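Local coordinates for protein glutathione s-transferase (Oryza sativa, PDB 1OYJ) that conjugates reduced glutathione to a wide range of hydrophobic electrophiles, as a tau-class plant glutathione transferase, at residues Arg135-Ala138 / Glu139-Arg142; Thr173-Phe176 / Tyr177-Arg181; Pro192-Ala195 / Ala196-Arg199. All coordinates share one frame; numbering follows the deposited sequence.

Contact 1 of 3, residues Arg135-Ala138 / Glu139-Arg142; sequences REMA and EILR. With GSH (glutathione), chain O.
Ala138 and Arg142 meet one turn apart on helix 127-148, an alpha-helix of the all-helical C-terminal domain of the glutathione transferase fold. Four backbone i to i+4 hydrogen bonds join the two halves. They run from Glu139, Ile140, Leu141 and Arg142 N to the carbonyls of Arg135, Glu136, Met137 and Ala138.

Glu139 and Arg142 pair in a salt bridge. Arg142 NH1 lies 2.7 Å from Glu139 OE1, with the acceptor tilted 21° out of the guanidinium plane. Glu139 reaches it because its CG is anti to the backbone N (chi1 -169°) and its chain then bends at chi2. Ala138 CB lies over one face of the same guanidinium, 3.9 Å from Arg142 NH1. Arg135 turns away and forms a salt bridge with Glu128.

The apolar side chains form a second group. Met137 SD comes within 4.1 Å of Leu141 CG, and the two side chains cross at a slant. Ile140 and Met137 also touch Cys118 of helix 97-124, while Leu141 reaches Phe185.

A glutathione lies beside Glu136 and Ile140, in a pocket completed by Lys114, Cys118 and Arg121. Glu136 OE2 is 3.4 Å from CB2 of the glutathione, and Ile140 CD1 is 3.8 Å from its O2. Both are contacts without a hydrogen bond; Lys114 NZ supplies one to the ligand.

Water 1 links the backbone to this pair of charged side chains. It donates to Arg135 O at 2.7 Å and accepts from Arg142 NH1 at 3.0 Å, lying in the guanidinium plane at its edge.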
loop_
_atom_site.group_PDB
_atom_site.type_symbol
_atom_site.label_atom_id
_atom_site.label_comp_id
_atom_site.label_asym_id
_atom_site.label_seq_id
_atom_site.Cartn_x
_atom_site.Cartn_y
_atom_site.Cartn_z
ATOM N N ARG A 135 23.993 -6.166 2.937
ATOM C CA ARG A 135 24.011 -6.601 1.591
ATOM C C ARG A 135 22.607 -6.527 0.949
ATOM O O ARG A 135 22.465 -6.214 -0.276
ATOM C CB ARG A 135 24.600 -8.032 1.446
ATOM C CG ARG A 135 26.130 -8.077 1.705
ATOM C CD ARG A 135 26.732 -9.491 1.502
ATOM N NE ARG A 135 26.298 -10.412 2.532
ATOM C CZ ARG A 135 27.082 -10.807 3.531
ATOM N NH1 ARG A 135 28.260 -10.270 3.617
ATOM N NH2 ARG A 135 26.689 -11.712 4.442
ATOM N N GLU A 136 21.596 -6.771 1.747
ATOM C CA GLU A 136 20.258 -6.769 1.199
ATOM C C GLU A 136 19.914 -5.292 0.960
ATOM O O GLU A 136 19.270 -5.004 -0.020
ATOM C CB GLU A 136 19.212 -7.410 2.146
ATOM C CG GLU A 136 19.383 -8.942 2.342
ATOM C CD GLU A 136 18.095 -9.668 2.696
ATOM O OE1 GLU A 136 17.553 -10.406 1.821
ATOM O OE2 GLU A 136 17.696 -9.535 3.839
ATOM N N MET A 137 20.348 -4.397 1.866
ATOM C CA MET A 137 20.088 -2.958 1.674
ATOM C C MET A 137 20.728 -2.461 0.391
ATOM O O MET A 137 20.060 -1.803 -0.413
ATOM C CB MET A 137 20.489 -2.071 2.849
ATOM C CG MET A 137 20.160 -0.558 2.587
ATOM S SD MET A 137 18.380 -0.164 2.134
ATOM C CE MET A 137 17.758 -0.298 3.687
ATOM N N ALA A 138 21.991 -2.821 0.174
ATOM C CA ALA A 138 22.666 -2.398 -1.056
ATOM C C ALA A 138 21.896 -2.830 -2.307
ATOM O O ALA A 138 21.871 -2.078 -3.270
ATOM C CB ALA A 138 24.006 -2.923 -1.138
ATOM N N GLU A 139 21.372 -4.063 -2.316
ATOM C CA GLU A 139 20.675 -4.595 -3.435
ATOM C C GLU A 139 19.340 -3.871 -3.613
ATOM O O GLU A 139 18.964 -3.645 -4.725
ATOM C CB GLU A 139 20.487 -6.139 -3.280
ATOM C CG GLU A 139 20.002 -6.804 -4.481
ATOM C CD GLU A 139 20.958 -6.698 -5.668
ATOM O OE1 GLU A 139 22.194 -6.407 -5.496
ATOM O OE2 GLU A 139 20.373 -6.895 -6.775
ATOM N N ILE A 140 18.638 -3.546 -2.531
ATOM C CA ILE A 140 17.411 -2.711 -2.617
ATOM C C ILE A 140 17.746 -1.328 -3.350
ATOM O O ILE A 140 17.054 -0.882 -4.292
ATOM C CB ILE A 140 16.919 -2.463 -1.225
ATOM C CG1 ILE A 140 16.174 -3.704 -0.808
ATOM C CG2 ILE A 140 15.909 -1.275 -1.174
ATOM C CD1 ILE A 140 15.761 -3.707 0.534
ATOM N N LEU A 141 18.852 -0.746 -2.963
ATOM C CA LEU A 141 19.250 0.514 -3.574
ATOM C C LEU A 141 19.623 0.294 -5.052
ATOM O O LEU A 141 19.321 1.131 -5.905
ATOM C CB LEU A 141 20.400 1.136 -2.811
ATOM C CG LEU A 141 20.054 1.432 -1.311
ATOM C CD1 LEU A 141 21.323 2.027 -0.625
ATOM C CD2 LEU A 141 18.958 2.434 -1.303
ATOM N N ARG A 142 20.219 -0.848 -5.347
ATOM C CA ARG A 142 20.549 -1.146 -6.756
ATOM C C ARG A 142 19.282 -1.359 -7.563
ATOM O O ARG A 142 19.209 -0.980 -8.747
ATOM C CB ARG A 142 21.457 -2.396 -6.865
ATOM C CG ARG A 142 22.928 -2.184 -6.624
ATOM C CD ARG A 142 23.735 -3.499 -6.753
ATOM N NE ARG A 142 24.985 -3.485 -6.018
ATOM C CZ ARG A 142 25.222 -4.220 -4.928
ATOM N NH1 ARG A 142 24.285 -5.020 -4.396
ATOM N NH2 ARG A 142 26.404 -4.135 -4.353
HETATM N N1 GSH O . 7.959 -11.371 3.343
HETATM C CA1 GSH O . 9.124 -10.774 4.000
HETATM C C1 GSH O . 9.907 -11.899 4.637
HETATM O O11 GSH O . 10.175 -11.885 5.831
HETATM O O12 GSH O . 10.269 -12.854 3.978
HETATM C CB1 GSH O . 9.941 -9.953 2.934
HETATM C CG1 GSH O . 11.147 -9.233 3.550
HETATM C CD1 GSH O . 11.977 -8.252 2.694
HETATM O OE1 GSH O . 11.448 -7.299 2.151
HETATM N N2 GSH O . 13.294 -8.478 2.653
HETATM C CA2 GSH O . 14.296 -7.512 2.194
HETATM C C2 GSH O . 15.004 -7.989 0.972
HETATM O O2 GSH O . 16.070 -7.452 0.594
HETATM C CB2 GSH O . 15.276 -7.189 3.308
HETATM S SG2 GSH O . 14.379 -6.424 4.670
HETATM N N3 GSH O . 14.332 -9.000 0.343
HETATM C CA3 GSH O . 14.751 -9.490 -0.959
HETATM C C3 GSH O . 14.607 -8.506 -2.120
HETATM O O31 GSH O . 13.861 -7.480 -1.969
HETATM O O32 GSH O . 15.244 -8.759 -3.197
HETATM O O HOH W 1 24.593 -6.716 -1.942
#

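Contact 2 of 3, residues Thr173-Phe176 / Tyr177-Arg181; sequences TAWF and YSYER
The Tyr179 ring carries Trp175 O over one face, 3.3 Å above the plane and offset toward the rim. Trp175 CB touches the same ring, 3.7 Å from Tyr179 CZ. The Phe176 ring meets Tyr179 at a slant, with Phe176 CD1 3.9 Å from Tyr179 CD2. Thr173 CA lies over the centre of one Phe176 face. Arg181 CG lies over one face of the Tyr177 ring, toward its rim, and that ring also packs edge-to-face with Tyr218.

Tyr179 CG is anti to its own carbonyl carbon (chi1 -62°), which turns the ring back over Trp175. Trp175 O also accepts from Tyr179 N at 2.9 Å, while Phe176 O accepts from Glu180 N at 2.8 Å. Glu180 OE2 accepts a hydrogen bond from Val187 N.

Two waters bridge residues 173-174 to residues 177-178. Water 2 donates to Thr173 O and accepts from Tyr177 N at 3.0 Å. Water 3 donates to Ala174 O and accepts from Ser178 OG at 2.8 Å.

Trp175, Phe176, Ser178 and Tyr179 are buried. Trp175 and Ser178 pack on helix 214-229, and Tyr179 on helix 97-124. Such i to i+4 bonding and interhelical packing are typical of the helical GST C-terminal domain.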
loop_
_atom_site.group_PDB
_atom_site.type_symbol
_atom_site.label_atom_id
_atom_site.label_comp_id
_atom_site.label_asym_id
_atom_site.label_seq_id
_atom_site.Cartn_x
_atom_site.Cartn_y
_atom_site.Cartn_z
ATOM N N THR A 173 16.752 9.401 1.880
ATOM C CA THR A 173 18.105 9.854 1.510
ATOM C C THR A 173 18.831 10.425 2.766
ATOM O O THR A 173 20.043 10.391 2.858
ATOM C CB THR A 173 18.130 10.859 0.411
ATOM O OG1 THR A 173 17.505 12.117 0.801
ATOM C CG2 THR A 173 17.444 10.308 -0.830
ATOM N N ALA A 174 18.070 10.913 3.744
ATOM C CA ALA A 174 18.676 11.386 4.950
ATOM C C ALA A 174 19.230 10.272 5.885
ATOM O O ALA A 174 19.981 10.591 6.806
ATOM C CB ALA A 174 17.724 12.220 5.750
ATOM N N TRP A 175 18.836 9.041 5.618
ATOM C CA TRP A 175 19.288 7.861 6.321
ATOM C C TRP A 175 20.366 7.145 5.552
ATOM O O TRP A 175 20.907 6.151 6.055
ATOM C CB TRP A 175 18.080 6.929 6.563
ATOM C CG TRP A 175 16.967 7.550 7.325
ATOM C CD1 TRP A 175 16.219 8.549 6.951
ATOM C CD2 TRP A 175 16.507 7.193 8.636
ATOM N NE1 TRP A 175 15.287 8.855 7.906
ATOM C CE2 TRP A 175 15.451 8.026 8.954
ATOM C CE3 TRP A 175 16.874 6.250 9.556
ATOM C CZ2 TRP A 175 14.747 7.931 10.148
ATOM C CZ3 TRP A 175 16.200 6.215 10.754
ATOM C CH2 TRP A 175 15.153 7.016 11.017
ATOM N N PHE A 176 20.710 7.594 4.344
ATOM C CA PHE A 176 21.668 6.818 3.551
ATOM C C PHE A 176 23.006 6.674 4.331
ATOM O O PHE A 176 23.596 5.610 4.415
ATOM C CB PHE A 176 21.928 7.391 2.157
ATOM C CG PHE A 176 20.841 7.075 1.122
ATOM C CD1 PHE A 176 19.701 6.359 1.454
ATOM C CD2 PHE A 176 20.967 7.569 -0.169
ATOM C CE1 PHE A 176 18.731 6.127 0.532
ATOM C CE2 PHE A 176 19.956 7.244 -1.118
ATOM C CZ PHE A 176 18.877 6.591 -0.748
ATOM N N TYR A 177 23.394 7.752 4.978
ATOM C CA TYR A 177 24.652 7.807 5.704
ATOM C C TYR A 177 24.645 6.777 6.782
ATOM O O TYR A 177 25.610 6.046 6.899
ATOM C CB TYR A 177 24.950 9.235 6.232
ATOM C CG TYR A 177 26.184 9.295 7.145
ATOM C CD1 TYR A 177 27.480 9.135 6.630
ATOM C CD2 TYR A 177 26.057 9.466 8.506
ATOM C CE1 TYR A 177 28.653 9.172 7.494
ATOM C CE2 TYR A 177 27.191 9.533 9.349
ATOM C CZ TYR A 177 28.492 9.380 8.839
ATOM O OH TYR A 177 29.620 9.419 9.670
ATOM N N SER A 178 23.552 6.697 7.535
ATOM C CA SER A 178 23.384 5.723 8.571
ATOM C C SER A 178 23.389 4.279 8.013
ATOM O O SER A 178 23.939 3.388 8.661
ATOM C CB SER A 178 22.088 6.001 9.357
ATOM O OG SER A 178 22.133 7.257 10.014
ATOM N N TYR A 179 22.804 4.081 6.842
ATOM C CA TYR A 179 22.822 2.763 6.224
ATOM C C TYR A 179 24.252 2.404 5.896
ATOM O O TYR A 179 24.628 1.246 6.066
ATOM C CB TYR A 179 22.051 2.708 4.914
ATOM C CG TYR A 179 20.565 3.001 5.009
ATOM C CD1 TYR A 179 19.889 2.918 6.173
ATOM C CD2 TYR A 179 19.872 3.299 3.910
ATOM C CE1 TYR A 179 18.539 3.227 6.222
ATOM C CE2 TYR A 179 18.552 3.555 3.954
ATOM C CZ TYR A 179 17.907 3.536 5.102
ATOM O OH TYR A 179 16.533 3.818 5.078
ATOM N N GLU A 180 25.007 3.400 5.411
ATOM C CA GLU A 180 26.423 3.231 5.086
ATOM C C GLU A 180 27.287 2.813 6.218
ATOM O O GLU A 180 28.061 1.816 6.103
ATOM C CB GLU A 180 27.064 4.457 4.401
ATOM C CG GLU A 180 26.562 4.658 2.988
ATOM C CD GLU A 180 26.993 5.961 2.337
ATOM O OE1 GLU A 180 27.310 6.922 3.047
ATOM O OE2 GLU A 180 27.046 5.986 1.114
ATOM N N ARG A 181 27.134 3.497 7.334
ATOM C CA ARG A 181 27.974 3.198 8.451
ATOM C C ARG A 181 27.560 1.878 9.090
ATOM O O ARG A 181 28.405 1.093 9.481
ATOM C CB ARG A 181 27.905 4.350 9.477
ATOM C CG ARG A 181 28.511 5.650 8.915
ATOM C CD ARG A 181 29.364 6.392 9.818
ATOM N NE ARG A 181 30.564 5.693 10.272
ATOM C CZ ARG A 181 30.958 5.684 11.541
ATOM N NH1 ARG A 181 32.085 5.083 11.907
ATOM N NH2 ARG A 181 30.212 6.275 12.468
HETATM O O HOH W 2 22.341 10.457 4.192
HETATM O O HOH W 3 22.009 9.352 8.196
#

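Contact 3 of 3, residues Pro192-Ala195 / Ala196-Arg199; sequences PRLA and AWAR
Helix 192-201 of the GST C-terminal domain begins with Pro192, and this contact spans its first two turns. Leu194 and Trp197 carry its buried side. Their side chains lie side by side and point the same way, with Leu194 CD1 3.8 Å from Trp197 CE3. In both, CG is anti to the backbone N (chi1 -170° and 168°), which directs the two groups alike. Leu194 O lies at the edge of the indole, in its plane, 3.7 Å from Trp197 CE3. NE1, in the five-membered ring, donates a hydrogen bond to Asp166 OD1, and the indole packs edge-to-face with Phe154.

Arg199 folds back over the preceding turn. The bend at chi3 (-53°) lays one face of its guanidinium over Ala196 CA. Arg199 NH1 lies 3.9 Å from Ala195 CB. A salt bridge from NH1 ties the side chain to Glu188 of helix 187-190.

Four backbone hydrogen bonds run through the contact. Ala196 N donates to Pro192 O at 3.0 Å, and Ala198 N to Leu194 O at 2.8 Å. Trp197 N and Arg199 N donate likewise to Arg193 O and Ala195 O.

Arg193 N donates a hydrogen bond to Glu145 OE1 of helix 127-148, and Leu194 packs on Leu141 of that helix. Arg193 NH2 is hydrogen-bonded to Gly149 O. The result is an amphipathic alpha-helix, with Leu194 and Trp197 buried and both arginines exposed.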
loop_
_atom_site.group_PDB
_atom_site.type_symbol
_atom_site.label_atom_id
_atom_site.label_comp_id
_atom_site.label_asym_id
_atom_site.label_seq_id
_atom_site.Cartn_x
_atom_site.Cartn_y
_atom_site.Cartn_z
ATOM N N PRO A 192 25.660 4.609 -7.809
ATOM C CA PRO A 192 26.062 5.996 -8.075
ATOM C C PRO A 192 24.930 6.876 -8.646
ATOM O O PRO A 192 24.805 8.023 -8.277
ATOM C CB PRO A 192 27.261 5.875 -9.130
ATOM C CG PRO A 192 27.242 4.436 -9.572
ATOM C CD PRO A 192 26.456 3.641 -8.556
ATOM N N ARG A 193 24.085 6.340 -9.486
ATOM C CA ARG A 193 22.997 7.132 -10.037
ATOM C C ARG A 193 21.915 7.429 -9.000
ATOM O O ARG A 193 21.293 8.496 -9.073
ATOM C CB ARG A 193 22.380 6.509 -11.281
ATOM C CG ARG A 193 23.219 6.725 -12.549
ATOM C CD ARG A 193 22.625 6.031 -13.691
ATOM N NE ARG A 193 22.996 4.636 -13.546
ATOM C CZ ARG A 193 22.192 3.641 -13.366
ATOM N NH1 ARG A 193 22.720 2.464 -13.202
ATOM N NH2 ARG A 193 20.899 3.820 -13.327
ATOM N N LEU A 194 21.772 6.558 -8.003
ATOM C CA LEU A 194 20.825 6.872 -6.949
ATOM C C LEU A 194 21.397 7.970 -6.037
ATOM O O LEU A 194 20.700 8.881 -5.626
ATOM C CB LEU A 194 20.488 5.639 -6.146
ATOM C CG LEU A 194 19.344 5.769 -5.169
ATOM C CD1 LEU A 194 17.988 5.998 -5.963
ATOM C CD2 LEU A 194 19.213 4.591 -4.260
ATOM N N ALA A 195 22.692 7.899 -5.813
ATOM C CA ALA A 195 23.367 8.916 -5.043
ATOM C C ALA A 195 23.268 10.320 -5.699
ATOM O O ALA A 195 23.061 11.291 -5.015
ATOM C CB ALA A 195 24.853 8.513 -4.825
ATOM N N ALA A 196 23.373 10.357 -7.033
ATOM C CA ALA A 196 23.279 11.574 -7.804
ATOM C C ALA A 196 21.857 12.087 -7.708
ATOM O O ALA A 196 21.656 13.282 -7.510
ATOM C CB ALA A 196 23.623 11.286 -9.296
ATOM N N TRP A 197 20.900 11.159 -7.807
ATOM C CA TRP A 197 19.492 11.541 -7.618
ATOM C C TRP A 197 19.279 12.153 -6.200
ATOM O O TRP A 197 18.619 13.223 -6.066
ATOM C CB TRP A 197 18.535 10.368 -7.859
ATOM C CG TRP A 197 17.139 10.592 -7.430
ATOM C CD1 TRP A 197 16.120 11.133 -8.140
ATOM C CD2 TRP A 197 16.602 10.245 -6.177
ATOM N NE1 TRP A 197 14.995 11.184 -7.358
ATOM C CE2 TRP A 197 15.261 10.587 -6.178
ATOM C CE3 TRP A 197 17.123 9.586 -5.084
ATOM C CZ2 TRP A 197 14.449 10.418 -5.084
ATOM C CZ3 TRP A 197 16.336 9.345 -4.043
ATOM C CH2 TRP A 197 14.982 9.756 -4.033
ATOM N N ALA A 198 19.872 11.530 -5.192
ATOM C CA ALA A 198 19.713 12.057 -3.822
ATOM C C ALA A 198 20.329 13.481 -3.734
ATOM O O ALA A 198 19.748 14.401 -3.178
ATOM C CB ALA A 198 20.329 11.103 -2.788
ATOM N N ARG A 199 21.461 13.714 -4.421
ATOM C CA ARG A 199 22.098 15.060 -4.359
ATOM C C ARG A 199 21.209 16.107 -5.075
ATOM O O ARG A 199 21.007 17.226 -4.598
ATOM C CB ARG A 199 23.503 15.052 -4.982
ATOM C CG ARG A 199 24.541 14.407 -4.147
ATOM C CD ARG A 199 25.941 14.541 -4.675
ATOM N NE ARG A 199 26.124 14.105 -6.063
ATOM C CZ ARG A 199 26.465 12.875 -6.421
ATOM N NH1 ARG A 199 26.598 11.931 -5.524
ATOM N NH2 ARG A 199 26.676 12.585 -7.675
#

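The three contacts lie in series along the chain and meet through their apolar side chains. Leu141 CD2 of contact 1 is 3.7 Å from Leu194 CD2 of contact 3 and 4.1 Å from Phe176 CE1 of contact 2. Met137 CE of contact 1 also touches Tyr179 CE2 of contact 2, at 3.9 Å. Thr173 CG2 joins contact 2 to contact 3, 3.5 Å from Trp197 CZ3. The centres are about 12 to 14 Å apart. In contact 1, Glu136 and Ile140 line a glutathione pocket with Lys114, Cys118 and Arg121. A separate pocket holds Ser15, an experimentally established glutathione-binding residue; the Trp175 side chain of contact 2 is about 7 Å from that of Ser15. Contact 3 lies away from both.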